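Local coordinates for protein A52 (Vaccinia virus, PDB 2VVW) that is a Bcl-2-like protein that targets host toll-like receptor signalling complexes, associating with IRAK2 to inhibit NF-kappaB signalling and with TRAF6 to activate p38, at residues K66-L71 with I81-V86. Sequence-based numbering, arbitrary orientation. Where two conformers were deposited one is given.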
loop_
_atom_site.group_PDB
_atom_site.type_symbol
_atom_site.label_atom_id
_atom_site.label_comp_id
_atom_site.label_asym_id
_atom_site.label_seq_id
_atom_site.Cartn_x
_atom_site.Cartn_y
_atom_site.Cartn_z
ATOM N N LYS A 66 21.506 -3.770 -10.655
ATOM C CA LYS A 66 21.165 -5.049 -10.032
ATOM C C LYS A 66 22.425 -5.823 -9.632
ATOM O O LYS A 66 22.520 -6.321 -8.507
ATOM C CB LYS A 66 20.291 -5.883 -10.972
ATOM C CG LYS A 66 19.832 -7.220 -10.383
ATOM C CD LYS A 66 18.969 -8.024 -11.367
ATOM C CE LYS A 66 18.845 -9.460 -10.902
ATOM N NZ LYS A 66 17.933 -10.241 -11.765
ATOM N N GLN A 67 23.383 -5.922 -10.555
ATOM C CA GLN A 67 24.659 -6.590 -10.293
ATOM C C GLN A 67 25.516 -5.842 -9.261
ATOM O O GLN A 67 25.892 -6.410 -8.234
ATOM C CB GLN A 67 25.442 -6.757 -11.597
ATOM C CG GLN A 67 26.803 -7.397 -11.436
ATOM C CD GLN A 67 26.729 -8.814 -10.902
ATOM O OE1 GLN A 67 25.750 -9.528 -11.133
ATOM N NE2 GLN A 67 27.778 -9.233 -10.189
ATOM N N LYS A 68 25.808 -4.576 -9.561
ATOM C CA LYS A 68 26.615 -3.684 -8.720
ATOM C C LYS A 68 26.151 -3.679 -7.257
ATOM O O LYS A 68 26.958 -3.737 -6.320
ATOM C CB LYS A 68 26.517 -2.252 -9.300
ATOM C CG LYS A 68 27.166 -1.130 -8.487
ATOM C CD LYS A 68 26.633 0.261 -8.869
ATOM C CE LYS A 68 26.792 0.560 -10.348
ATOM N NZ LYS A 68 26.908 2.025 -10.651
ATOM N N LEU A 69 24.845 -3.566 -7.068
ATOM C CA LEU A 69 24.275 -3.460 -5.721
ATOM C C LEU A 69 23.746 -4.797 -5.151
ATOM O O LEU A 69 23.168 -4.827 -4.064
ATOM C CB LEU A 69 23.159 -2.410 -5.739
ATOM C CG LEU A 69 23.556 -1.017 -6.243
ATOM C CD1 LEU A 69 22.319 -0.127 -6.364
ATOM C CD2 LEU A 69 24.646 -0.383 -5.346
ATOM N N ARG A 70 23.917 -5.894 -5.886
ATOM C CA ARG A 70 23.393 -7.189 -5.448
ATOM C C ARG A 70 21.982 -7.043 -4.839
ATOM O O ARG A 70 21.720 -7.429 -3.683
ATOM C CB ARG A 70 24.362 -7.808 -4.442
ATOM C CG ARG A 70 25.790 -7.925 -4.977
ATOM C CD ARG A 70 26.779 -8.251 -3.865
ATOM N NE ARG A 70 28.109 -7.690 -4.142
ATOM C CZ ARG A 70 28.597 -6.549 -3.639
ATOM N NH1 ARG A 70 29.827 -6.166 -3.978
ATOM N NH2 ARG A 70 27.889 -5.788 -2.798
ATOM N N LEU A 71 21.093 -6.465 -5.641
ATOM C CA LEU A 71 19.796 -6.006 -5.182
ATOM C C LEU A 71 18.941 -7.101 -4.560
ATOM O O LEU A 71 18.225 -6.837 -3.603
ATOM C CB LEU A 71 19.025 -5.316 -6.324
ATOM C CG LEU A 71 19.435 -3.901 -6.740
ATOM C CD1 LEU A 71 18.568 -3.426 -7.902
ATOM C CD2 LEU A 71 19.386 -2.878 -5.551
ATOM N N ILE A 81 20.322 1.853 -0.418
ATOM C CA ILE A 81 20.347 3.088 0.385
ATOM C C ILE A 81 21.772 3.684 0.394
ATOM O O ILE A 81 21.949 4.915 0.264
ATOM C CB ILE A 81 19.812 2.832 1.816
ATOM C CG1 ILE A 81 18.303 2.478 1.797
ATOM C CG2 ILE A 81 20.054 4.029 2.751
ATOM C CD1 ILE A 81 17.372 3.617 1.292
ATOM N N ASP A 82 22.787 2.828 0.553
ATOM C CA ASP A 82 24.184 3.277 0.540
ATOM C C ASP A 82 24.460 4.006 -0.782
ATOM O O ASP A 82 25.040 5.089 -0.796
ATOM C CB ASP A 82 25.136 2.092 0.776
ATOM C CG ASP A 82 26.606 2.478 0.698
ATOM O OD1 ASP A 82 27.111 2.581 -0.430
ATOM O OD2 ASP A 82 27.264 2.657 1.753
ATOM N N TYR A 83 23.986 3.413 -1.880
ATOM C CA TYR A 83 24.138 3.979 -3.230
ATOM C C TYR A 83 23.492 5.353 -3.426
ATOM O O TYR A 83 24.074 6.252 -4.053
ATOM C CB TYR A 83 23.584 2.974 -4.255
ATOM C CG TYR A 83 23.590 3.467 -5.678
ATOM C CD1 TYR A 83 24.744 3.399 -6.452
ATOM C CD2 TYR A 83 22.429 3.987 -6.266
ATOM C CE1 TYR A 83 24.760 3.872 -7.773
ATOM C CE2 TYR A 83 22.439 4.460 -7.583
ATOM C CZ TYR A 83 23.603 4.394 -8.329
ATOM O OH TYR A 83 23.622 4.852 -9.635
ATOM N N ILE A 84 22.287 5.507 -2.893
ATOM C CA ILE A 84 21.582 6.777 -2.883
ATOM C C ILE A 84 22.407 7.839 -2.146
ATOM O O ILE A 84 22.519 8.975 -2.601
ATOM C CB ILE A 84 20.173 6.632 -2.221
ATOM C CG1 ILE A 84 19.247 5.766 -3.081
ATOM C CG2 ILE A 84 19.552 7.999 -1.926
ATOM C CD1 ILE A 84 19.211 6.126 -4.566
ATOM N N LYS A 85 22.982 7.475 -1.015
ATOM C CA LYS A 85 23.886 8.381 -0.287
ATOM C C LYS A 85 25.139 8.758 -1.094
ATOM O O LYS A 85 25.571 9.916 -1.088
ATOM C CB LYS A 85 24.261 7.789 1.082
ATOM C CG LYS A 85 23.092 7.820 2.105
ATOM C CD LYS A 85 23.340 6.923 3.315
ATOM C CE LYS A 85 22.298 7.151 4.430
ATOM N NZ LYS A 85 22.562 6.288 5.637
ATOM N N VAL A 86 25.715 7.782 -1.791
ATOM C CA VAL A 86 26.803 8.041 -2.724
ATOM C C VAL A 86 26.417 9.114 -3.756
ATOM O O VAL A 86 27.130 10.112 -3.918
ATOM C CB VAL A 86 27.260 6.735 -3.441
ATOM C CG1 VAL A 86 28.233 7.037 -4.605
ATOM C CG2 VAL A 86 27.909 5.782 -2.431
HETATM O O HOH W 1 25.287 4.628 -11.431
#
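Leu-69 presses both of its methyl groups against the root of Tyr-83, one side chain crossing the other at about a right angle. Leu-69 CD2 makes the closest approach, 3.7 Å from Tyr-83 CB, while Leu-69 CD1 lies over one face of the ring, 3.9 Å from Tyr-83 CG. The tyrosine reaches from helix 76-90 to helix 62-68 with its CG anti to the backbone N (chi1 176°), which carries the ring past the leucine methyls toward the side chain of Lys-68. Leu-69 and Tyr-83 are both buried, and Leu-105 of helix 96-115 also packs on the tyrosine.

Toward the phenol end the packing gives way to polar, more open surroundings. The exposed Lys-68 was modelled in two positions, so its contacts here, which hold for one of them, are tentative. In that conformer the chain bends at chi3 (-56°), and Lys-68 NZ stands oblique to the ring, 4.0 Å from Tyr-83 CE1. No direct hydrogen bond joins the segments. A water in the plane of the ring lies a short 2.5 Å from Tyr-83 OH and may accept a weak bond from Lys-68 NZ, at 3.2 Å.

Behind the leucine the chain turns sharply: Arg-70 has positive phi (41°), and its N and that of Leu-71 bond back to the carbonyl oxygens of Gln-67 and Lys-66. A hydrogen bond from the Asn-79 side chain (ND2) to the Leu-69 carbonyl oxygen also ties the loop to helix 76-90. The contact thus joins the Schellman-terminated end of helix 62-68 to helix 76-90, two consecutive helices joined by a short loop, within the all-helical Bcl-2-like fold of this poxvirus family.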